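Local coordinates for Melibiose/raffinose/stachyose-binding protein MelE (Bacillus subtilis subsp. subtilis str. 168, PDB 4R6H) that binds melibiose, raffinose and stachyose as the solute-binding component of the MelEDC-MsmX ABC transporter that imports these sugars, at residues Thr34-Thr40 and Pro89-His95; Trp185-Asp190 and Ala248-Lys253. One frame throughout, in Å; residues are numbered along the deposited sequence. Where two conformers were deposited one is given.

How the contacts relate
Contact 1 and contact 2 lie in different lobes of this two-lobed binding protein, their centres about 33 Å apart and their nearest atoms about 14 Å apart; in sequence, contact 1 is complete before contact 2 begins. They bring together segments 49 and 58 residues apart at their closest ends, and they share no helix or strand. Contact 1 is buried: strand 33-38 pairs with strand 91-92 through backbone bonds, with two aspartates binding main-chain nitrogens. Contact 2 joins two loops beside helix 192-206 and is only partly buried. Its inner part is alanine and tryptophan packing, whereas its exposed side relies on a lysine-tyrosine stack and a salt bridge.

Contact 1. Residues Thr34-Thr40 and Pro89-His95; sequences TLTIYST and PDLFDTH
Ile37 and Leu91 form the bridge between the two segments: Tyr38 N donates to Leu91 O (2.9 Å) and Leu91 N to Thr36 O (3.0 Å). Both bonds straddle Ile37, and the CA pairs advance together from Thr36-Asp90 to Ser39-Asp93, so the pairing is parallel. On the face turned to helix 320-331, the Ile37 and Leu91 side chains run side by side, their CD1 atoms 3.8 Å apart, against Phe326.

Asp90 can be followed outward. Its CB lies 3.4 Å from Thr36 O and also packs on Leu35 CD1; CG comes nearest Thr36 OG1. With CG anti to the carbonyl carbon (chi1 -57°), the carboxylate swings back to strand 33-38, where OD2 accepts Thr36 N at 2.8 Å in a nearly straight bond (173°), on the anti side. The Thr36 hydroxyl locks the pair, the two side chains crossing at about a right angle: Asp90 N donates to OG1 (3.1 Å, 166°), and OG1 donates weakly to OD2. Water 1 links OD2 to Thr34 O, while OD1 bonds Ser317. The carboxylate is therefore held at both oxygens, and it takes the Thr36 N-H just before strand 91-92 begins.

Pro89 CG sits over one face of the Tyr38 ring, displaced toward its rim; the phenol oxygen bonds Arg82. At the other end Asp93 OD2 accepts both Thr40 N and, from above the carboxylate plane, Thr40 OG1 (2.7 Å). Asp93 OD1 receives His95 N (3.0 Å), an Asx turn.

Strand 33-38 also bonds strand 64-69 along its other edge, which places it centrally in the 2-1-3 strand order characteristic of the N-terminal α/β lobe of solute-binding proteins.

Contact 2. Residues Trp185-Asp190 and Ala248-Lys253; sequences WFAGYD and AVTAKK
Ala187 lies opposite Ala251, their CA atoms 4.6 Å apart, where two irregular loops meet without a strand pairing. An inverse gamma turn centred on Ala187 bends the first loop, and beyond it Tyr189 N donates to Ala251 O (2.9 Å). A second main-chain link is indirect: water 3 donates to both Gly188 O and Val249 O, and Gly188 O is also bonded by Gln392.

On the inner side, the Trp185 ring turns its edge to the second loop. CH2 meets Lys252 O in the ring plane at 3.4 Å, while CZ2 touches the methyl of Ala251. The Ala187 methyl fits beside Lys253, 3.8 Å from its CG.

Toward solvent, two lysines meet Tyr189 and Asp190. Lys252 stays extended beyond CG and runs alongside Tyr189 in the same direction, so that CE stands over the centre of the phenol ring, 3.8 Å from the centroid and 8° off the normal. Its NZ stands higher above the same face, 4.8 Å from the centroid, in a cation-pi contact. Lys253 instead bends twice (chi3 -51°, chi4 -62°), which brings NZ to Asp190 OD2 at 2.8 Å as a salt bridge on the anti side of the carboxylate. The other oxygen, OD1, accepts Ser192 N at the start of helix 192-206. Replacing Asp190 by an alanine removes both carboxylate oxygens and is likely to leave the Lys253 ammonium without its mate and Ser192 N without its cap.

Segment 185-190 is thus the β-to-α loop that follows strand 182-185 and leads into helix 192-206, braced by the helix-to-helix loop 248-253, in the α/β lobe where strand 182-185 runs parallel to 265-269.

Contact 1. Residues Thr34-Thr40 and Pro89-His95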
ATOM      1  N   THR A  34      21.035   6.731 -23.495  1.00 25.47           N
ATOM      2  CA  THR A  34      19.690   6.527 -22.980  1.00 25.83           C
ATOM      3  C   THR A  34      19.784   5.981 -21.565  1.00 25.10           C
ATOM      4  O   THR A  34      20.485   5.012 -21.337  1.00 27.55           O
ATOM      5  CB  THR A  34      18.931   5.521 -23.839  1.00 30.09           C
ATOM      6  OG1 THR A  34      18.659   6.116 -25.124  1.00 36.20           O
ATOM      7  CG2 THR A  34      17.615   5.150 -23.188  1.00 32.11           C
ATOM      8  N   LEU A  35      19.039   6.578 -20.638  1.00 20.90           N
ATOM      9  CA  LEU A  35      18.952   6.081 -19.243  1.00 20.33           C
ATOM     10  C   LEU A  35      17.523   5.554 -19.123  1.00 20.68           C
ATOM     11  O   LEU A  35      16.559   6.312 -19.282  1.00 20.73           O
ATOM     12  CB  LEU A  35      19.191   7.234 -18.274  1.00 20.92           C
ATOM     13  CG  LEU A  35      19.011   6.865 -16.774  1.00 22.04           C
ATOM     14  CD1 LEU A  35      20.131   5.975 -16.303  1.00 24.92           C
ATOM     15  CD2 LEU A  35      18.960   8.116 -15.922  1.00 22.56           C
ATOM     16  N   THR A  36      17.390   4.232 -18.944  1.00 19.25           N
ATOM     17  CA  THR A  36      16.084   3.616 -18.951  0.50 18.85           C
ATOM     18  C   THR A  36      15.561   3.457 -17.532  1.00 19.80           C
ATOM     19  O   THR A  36      16.273   2.971 -16.645  1.00 23.70           O
ATOM     20  CB  THR A  36      16.099   2.247 -19.636  0.50 21.42           C
ATOM     21  OG1 THR A  36      17.106   1.423 -19.043  0.50 24.30           O
ATOM     22  CG2 THR A  36      16.386   2.396 -21.145  0.50 16.95           C
ATOM     23  N   ILE A  37      14.324   3.897 -17.347  1.00 17.77           N
ATOM     24  CA  ILE A  37      13.686   3.889 -16.017  1.00 17.26           C
ATOM     25  C   ILE A  37      12.310   3.237 -16.128  1.00 19.02           C
ATOM     26  O   ILE A  37      11.488   3.624 -16.987  1.00 23.59           O
ATOM     27  CB  ILE A  37      13.465   5.309 -15.491  1.00 18.33           C
ATOM     28  CG1 ILE A  37      14.760   6.104 -15.562  1.00 22.40           C
ATOM     29  CG2 ILE A  37      12.863   5.284 -14.067  1.00 19.20           C
ATOM     30  CD1 ILE A  37      14.719   7.470 -14.915  1.00 21.14           C
ATOM     31  N   TYR A  38      12.057   2.225 -15.293  1.00 17.80           N
ATOM     32  CA  TYR A  38      10.737   1.589 -15.217  1.00 19.76           C
ATOM     33  C   TYR A  38      10.044   2.038 -13.927  1.00 18.70           C
ATOM     34  O   TYR A  38      10.695   2.110 -12.867  1.00 18.16           O
ATOM     35  CB  TYR A  38      10.855   0.061 -15.160  1.00 18.99           C
ATOM     36  CG  TYR A  38      10.823  -0.713 -16.464  1.00 25.05           C
ATOM     37  CD1 TYR A  38      11.369  -0.206 -17.628  1.00 23.96           C
ATOM     38  CD2 TYR A  38      10.270  -2.000 -16.473  1.00 30.70           C
ATOM     39  CE1 TYR A  38      11.330  -0.955 -18.817  1.00 35.23           C
ATOM     40  CE2 TYR A  38      10.212  -2.749 -17.636  1.00 35.24           C
ATOM     41  CZ  TYR A  38      10.749  -2.234 -18.795  1.00 31.82           C
ATOM     42  OH  TYR A  38      10.684  -3.018 -19.931  1.00 52.64           O
ATOM     43  N   SER A  39       8.729   2.250 -14.018  1.00 17.98           N
ATOM     44  CA  SER A  39       7.911   2.752 -12.938  1.00 16.48           C
ATOM     45  C   SER A  39       6.544   2.070 -12.900  1.00 17.35           C
ATOM     46  O   SER A  39       5.945   1.882 -13.983  1.00 18.17           O
ATOM     47  CB  SER A  39       7.741   4.273 -13.062  1.00 17.65           C
ATOM     48  OG  SER A  39       6.822   4.773 -12.073  1.00 18.37           O
ATOM     49  N   THR A  40       6.058   1.784 -11.688  1.00 16.97           N
ATOM     50  CA  THR A  40       4.657   1.314 -11.494  1.00 16.32           C
ATOM     51  C   THR A  40       3.628   2.430 -11.283  1.00 20.56           C
ATOM     52  O   THR A  40       2.479   2.137 -10.978  1.00 19.72           O
ATOM     53  CB  THR A  40       4.544   0.318 -10.330  1.00 19.76           C
ATOM     54  OG1 THR A  40       4.735   0.954  -9.049  1.00 18.65           O
ATOM     55  CG2 THR A  40       5.464  -0.869 -10.525  1.00 22.03           C
ATOM     56  N   PRO A  89      16.342  -2.717 -16.693  1.00 20.15           N
ATOM     57  CA  PRO A  89      16.463  -1.301 -16.893  1.00 21.66           C
ATOM     58  C   PRO A  89      17.526  -0.744 -15.959  1.00 18.04           C
ATOM     59  O   PRO A  89      17.850  -1.346 -14.932  1.00 20.69           O
ATOM     60  CB  PRO A  89      15.080  -0.777 -16.464  1.00 21.53           C
ATOM     61  CG  PRO A  89      14.207  -1.978 -16.323  1.00 21.41           C
ATOM     62  CD  PRO A  89      15.130  -3.050 -15.927  1.00 21.91           C
ATOM     63  N   ASP A  90      18.026   0.443 -16.281  1.00 18.19           N
ATOM     64  CA  ASP A  90      19.048   1.075 -15.424  1.00 20.02           C
ATOM     65  C   ASP A  90      18.481   1.385 -14.030  1.00 18.44           C
ATOM     66  O   ASP A  90      19.124   1.184 -13.019  1.00 18.13           O
ATOM     67  CB  ASP A  90      19.600   2.332 -16.069  1.00 19.51           C
ATOM     68  CG  ASP A  90      20.191   2.066 -17.465  1.00 22.96           C
ATOM     69  OD1 ASP A  90      20.992   1.106 -17.588  1.00 22.46           O
ATOM     70  OD2 ASP A  90      19.784   2.782 -18.411  1.00 24.09           O
ATOM     71  N   LEU A  91      17.246   1.843 -14.045  1.00 17.75           N
ATOM     72  CA  LEU A  91      16.515   2.144 -12.807  1.00 18.87           C
ATOM     73  C   LEU A  91      15.146   1.489 -12.904  1.00 16.81           C
ATOM     74  O   LEU A  91      14.503   1.536 -13.967  1.00 17.68           O
ATOM     75  CB  LEU A  91      16.338   3.643 -12.655  1.00 17.45           C
ATOM     76  CG  LEU A  91      17.577   4.457 -12.290  1.00 16.63           C
ATOM     77  CD1 LEU A  91      17.404   5.939 -12.624  1.00 20.36           C
ATOM     78  CD2 LEU A  91      17.933   4.280 -10.829  1.00 18.26           C
ATOM     79  N   PHE A  92      14.685   0.947 -11.795  1.00 16.89           N
ATOM     80  CA  PHE A  92      13.391   0.273 -11.782  1.00 17.27           C
ATOM     81  C   PHE A  92      12.726   0.417 -10.413  1.00 16.44           C
ATOM     82  O   PHE A  92      13.346   0.658  -9.410  1.00 17.59           O
ATOM     83  CB  PHE A  92      13.523  -1.191 -12.217  1.00 17.55           C
ATOM     84  CG  PHE A  92      14.522  -1.967 -11.438  1.00 18.86           C
ATOM     85  CD1 PHE A  92      15.866  -1.991 -11.822  1.00 18.19           C
ATOM     86  CD2 PHE A  92      14.154  -2.642 -10.298  1.00 20.74           C
ATOM     87  CE1 PHE A  92      16.786  -2.682 -11.054  1.00 17.22           C
ATOM     88  CE2 PHE A  92      15.081  -3.357  -9.555  1.00 20.35           C
ATOM     89  CZ  PHE A  92      16.392  -3.362  -9.933  1.00 20.28           C
ATOM     90  N   ASP A  93      11.421   0.225 -10.419  1.00 17.25           N
ATOM     91  CA  ASP A  93      10.580   0.342  -9.222  1.00 17.27           C
ATOM     92  C   ASP A  93      10.434  -1.031  -8.574  1.00 17.22           C
ATOM     93  O   ASP A  93      10.021  -2.026  -9.231  1.00 18.58           O
ATOM     94  CB  ASP A  93       9.253   0.887  -9.699  1.00 17.44           C
ATOM     95  CG  ASP A  93       8.284   1.326  -8.577  1.00 17.85           C
ATOM     96  OD1 ASP A  93       8.530   1.042  -7.395  1.00 17.67           O
ATOM     97  OD2 ASP A  93       7.239   1.950  -8.974  1.00 18.63           O
ATOM     98  N   THR A  94      10.789  -1.132  -7.303  1.00 16.95           N
ATOM     99  CA  THR A  94      10.627  -2.398  -6.608  1.00 16.52           C
ATOM    100  C   THR A  94       9.228  -2.605  -5.989  1.00 21.59           C
ATOM    101  O   THR A  94       8.904  -3.726  -5.618  1.00 19.16           O
ATOM    102  CB  THR A  94      11.713  -2.580  -5.537  1.00 20.90           C
ATOM    103  OG1 THR A  94      11.655  -1.500  -4.607  1.00 20.95           O
ATOM    104  CG2 THR A  94      13.093  -2.566  -6.184  1.00 20.65           C
ATOM    105  N   HIS A  95       8.452  -1.532  -5.858  1.00 18.99           N
ATOM    106  CA  HIS A  95       7.051  -1.517  -5.427  1.00 21.38           C
ATOM    107  C   HIS A  95       6.648  -2.525  -4.360  1.00 21.14           C
ATOM    108  O   HIS A  95       5.658  -3.247  -4.527  1.00 23.21           O
ATOM    109  CB  HIS A  95       6.132  -1.609  -6.658  1.00 19.59           C
ATOM    110  CG  HIS A  95       6.191  -2.913  -7.403  1.00 22.02           C
ATOM    111  ND1 HIS A  95       5.132  -3.802  -7.417  1.00 24.08           N
ATOM    112  CD2 HIS A  95       7.111  -3.421  -8.252  1.00 20.02           C
ATOM    113  CE1 HIS A  95       5.438  -4.830  -8.184  1.00 26.47           C
ATOM    114  NE2 HIS A  95       6.626  -4.616  -8.716  1.00 22.54           N
TER
HETATM  115  O   HOH W   1      19.738   2.045 -20.982  1.00 36.98           O
HETATM  116  O   HOH W   2       8.057   4.535  -9.730  1.00 18.16           O

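Contact 2. Residues Trp185-Asp190 and Ala248-Lys253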
ATOM      1  N   TRP A 185     -18.011   0.681   4.195  1.00 15.52           N
ATOM      2  CA  TRP A 185     -18.406   0.503   2.799  1.00 16.06           C
ATOM      3  C   TRP A 185     -17.363  -0.193   1.981  1.00 18.32           C
ATOM      4  O   TRP A 185     -16.191   0.111   2.077  1.00 17.83           O
ATOM      5  CB  TRP A 185     -18.700   1.870   2.164  1.00 18.19           C
ATOM      6  CG  TRP A 185     -19.344   1.833   0.817  1.00 17.29           C
ATOM      7  CD1 TRP A 185     -20.681   1.860   0.536  1.00 19.29           C
ATOM      8  CD2 TRP A 185     -18.673   1.872  -0.431  1.00 17.08           C
ATOM      9  NE1 TRP A 185     -20.885   1.863  -0.822  1.00 21.37           N
ATOM     10  CE2 TRP A 185     -19.668   1.881  -1.453  1.00 18.49           C
ATOM     11  CE3 TRP A 185     -17.332   1.891  -0.808  1.00 19.27           C
ATOM     12  CZ2 TRP A 185     -19.332   1.896  -2.817  1.00 19.26           C
ATOM     13  CZ3 TRP A 185     -17.014   1.911  -2.151  1.00 19.11           C
ATOM     14  CH2 TRP A 185     -18.003   1.946  -3.135  1.00 17.60           C
ATOM     15  N   PHE A 186     -17.812  -1.179   1.207  1.00 17.32           N
ATOM     16  CA  PHE A 186     -16.974  -1.925   0.261  1.00 18.63           C
ATOM     17  C   PHE A 186     -17.466  -1.833  -1.156  1.00 17.35           C
ATOM     18  O   PHE A 186     -18.660  -2.058  -1.431  1.00 18.71           O
ATOM     19  CB  PHE A 186     -16.952  -3.452   0.616  1.00 17.57           C
ATOM     20  CG  PHE A 186     -16.069  -3.798   1.769  1.00 16.69           C
ATOM     21  CD1 PHE A 186     -16.539  -3.708   3.052  1.00 19.99           C
ATOM     22  CD2 PHE A 186     -14.772  -4.201   1.568  1.00 18.84           C
ATOM     23  CE1 PHE A 186     -15.735  -4.026   4.137  1.00 21.08           C
ATOM     24  CE2 PHE A 186     -13.951  -4.533   2.623  1.00 21.03           C
ATOM     25  CZ  PHE A 186     -14.439  -4.439   3.926  1.00 20.85           C
ATOM     26  N   ALA A 187     -16.527  -1.604  -2.042  1.00 18.19           N
ATOM     27  CA  ALA A 187     -16.802  -1.706  -3.479  1.00 16.92           C
ATOM     28  C   ALA A 187     -16.563  -3.188  -3.893  1.00 16.99           C
ATOM     29  O   ALA A 187     -15.600  -3.489  -4.591  1.00 18.83           O
ATOM     30  CB  ALA A 187     -15.929  -0.757  -4.267  1.00 18.28           C
ATOM     31  N   GLY A 188     -17.472  -4.073  -3.468  1.00 18.01           N
ATOM     32  CA  GLY A 188     -17.261  -5.494  -3.532  1.00 20.42           C
ATOM     33  C   GLY A 188     -17.356  -6.037  -4.949  1.00 19.60           C
ATOM     34  O   GLY A 188     -17.007  -7.190  -5.185  1.00 19.31           O
ATOM     35  N   TYR A 189     -17.831  -5.248  -5.914  1.00 18.66           N
ATOM     36  CA  TYR A 189     -17.752  -5.663  -7.307  1.00 19.42           C
ATOM     37  C   TYR A 189     -16.328  -6.004  -7.701  1.00 19.46           C
ATOM     38  O   TYR A 189     -16.066  -6.944  -8.539  1.00 22.46           O
ATOM     39  CB  TYR A 189     -18.312  -4.567  -8.229  1.00 19.84           C
ATOM     40  CG  TYR A 189     -18.445  -5.012  -9.657  1.00 20.26           C
ATOM     41  CD1 TYR A 189     -19.618  -5.607 -10.080  1.00 23.26           C
ATOM     42  CD2 TYR A 189     -17.413  -4.838 -10.543  1.00 23.28           C
ATOM     43  CE1 TYR A 189     -19.757  -6.022 -11.394  1.00 23.37           C
ATOM     44  CE2 TYR A 189     -17.527  -5.240 -11.882  1.00 28.27           C
ATOM     45  CZ  TYR A 189     -18.714  -5.851 -12.286  1.00 27.25           C
ATOM     46  OH  TYR A 189     -18.857  -6.264 -13.608  1.00 33.47           O
ATOM     47  N   ASP A 190     -15.360  -5.252  -7.150  1.00 19.19           N
ATOM     48  CA  ASP A 190     -13.926  -5.448  -7.397  1.00 19.21           C
ATOM     49  C   ASP A 190     -13.402  -6.306  -6.246  1.00 21.52           C
ATOM     50  O   ASP A 190     -13.427  -5.890  -5.084  1.00 20.30           O
ATOM     51  CB  ASP A 190     -13.194  -4.116  -7.453  1.00 22.00           C
ATOM     52  CG  ASP A 190     -11.707  -4.238  -7.829  1.00 30.53           C
ATOM     53  OD1 ASP A 190     -11.085  -5.321  -7.697  1.00 25.32           O
ATOM     54  OD2 ASP A 190     -11.112  -3.227  -8.277  1.00 33.99           O
ATOM     55  N   ALA A 248     -22.841  -4.714  -1.218  1.00 22.36           N
ATOM     56  CA  ALA A 248     -21.377  -4.892  -1.315  1.00 23.37           C
ATOM     57  C   ALA A 248     -20.947  -5.708  -2.518  1.00 25.18           C
ATOM     58  O   ALA A 248     -20.030  -5.290  -3.240  1.00 26.45           O
ATOM     59  CB  ALA A 248     -20.795  -5.459  -0.039  1.00 26.03           C
ATOM     60  N   VAL A 249     -21.628  -6.819  -2.797  1.00 28.47           N
ATOM     61  CA  VAL A 249     -21.297  -7.650  -3.957  1.00 32.87           C
ATOM     62  C   VAL A 249     -21.370  -6.933  -5.318  1.00 29.90           C
ATOM     63  O   VAL A 249     -20.667  -7.302  -6.240  1.00 31.67           O
ATOM     64  CB  VAL A 249     -22.202  -8.938  -3.966  1.00 34.48           C
ATOM     65  CG1 VAL A 249     -22.356  -9.546  -5.356  1.00 36.52           C
ATOM     66  CG2 VAL A 249     -21.637  -9.966  -3.004  1.00 55.47           C
ATOM     67  N   THR A 250     -22.208  -5.914  -5.455  1.00 23.62           N
ATOM     68  CA  THR A 250     -22.342  -5.193  -6.716  1.00 25.16           C
ATOM     69  C   THR A 250     -21.824  -3.751  -6.703  1.00 23.13           C
ATOM     70  O   THR A 250     -21.796  -3.092  -7.745  1.00 28.52           O
ATOM     71  CB  THR A 250     -23.816  -5.125  -7.187  1.00 30.63           C
ATOM     72  OG1 THR A 250     -24.634  -4.653  -6.122  1.00 29.14           O
ATOM     73  CG2 THR A 250     -24.326  -6.497  -7.601  1.00 32.50           C
ATOM     74  N   ALA A 251     -21.352  -3.266  -5.554  1.00 20.06           N
ATOM     75  CA  ALA A 251     -20.915  -1.864  -5.478  1.00 20.41           C
ATOM     76  C   ALA A 251     -19.577  -1.667  -6.142  1.00 19.51           C
ATOM     77  O   ALA A 251     -18.657  -2.470  -6.008  1.00 20.27           O
ATOM     78  CB  ALA A 251     -20.847  -1.443  -4.041  1.00 20.86           C
ATOM     79  N   LYS A 252     -19.463  -0.570  -6.885  1.00 20.84           N
ATOM     80  CA  LYS A 252     -18.339  -0.281  -7.711  1.00 17.72           C
ATOM     81  C   LYS A 252     -17.478   0.846  -7.151  1.00 20.24           C
ATOM     82  O   LYS A 252     -17.954   1.760  -6.483  1.00 20.45           O
ATOM     83  CB  LYS A 252     -18.828   0.037  -9.120  1.00 22.31           C
ATOM     84  CG  LYS A 252     -19.432  -1.203  -9.747  1.00 26.45           C
ATOM     85  CD  LYS A 252     -19.757  -0.987 -11.206  1.00 35.71           C
ATOM     86  CE  LYS A 252     -20.451  -2.231 -11.756  1.00 40.42           C
ATOM     87  NZ  LYS A 252     -21.083  -1.945 -13.066  1.00 49.30           N
ATOM     88  N   LYS A 253     -16.170   0.777  -7.402  1.00 21.75           N
ATOM     89  CA  LYS A 253     -15.235   1.802  -6.939  1.00 21.17           C
ATOM     90  C   LYS A 253     -15.642   3.200  -7.393  1.00 21.41           C
ATOM     91  O   LYS A 253     -15.431   4.191  -6.700  1.00 22.94           O
ATOM     92  CB  LYS A 253     -13.829   1.482  -7.442  1.00 21.38           C
ATOM     93  CG  LYS A 253     -13.223   0.238  -6.800  1.00 24.48           C
ATOM     94  CD  LYS A 253     -11.752   0.056  -7.189  1.00 28.85           C
ATOM     95  CE  LYS A 253     -11.500   0.112  -8.708  1.00 29.91           C
ATOM     96  NZ  LYS A 253     -12.168  -0.953  -9.538  1.00 30.90           N
TER
HETATM   97  O   HOH W   3     -18.875  -9.232  -6.093  1.00 40.67           O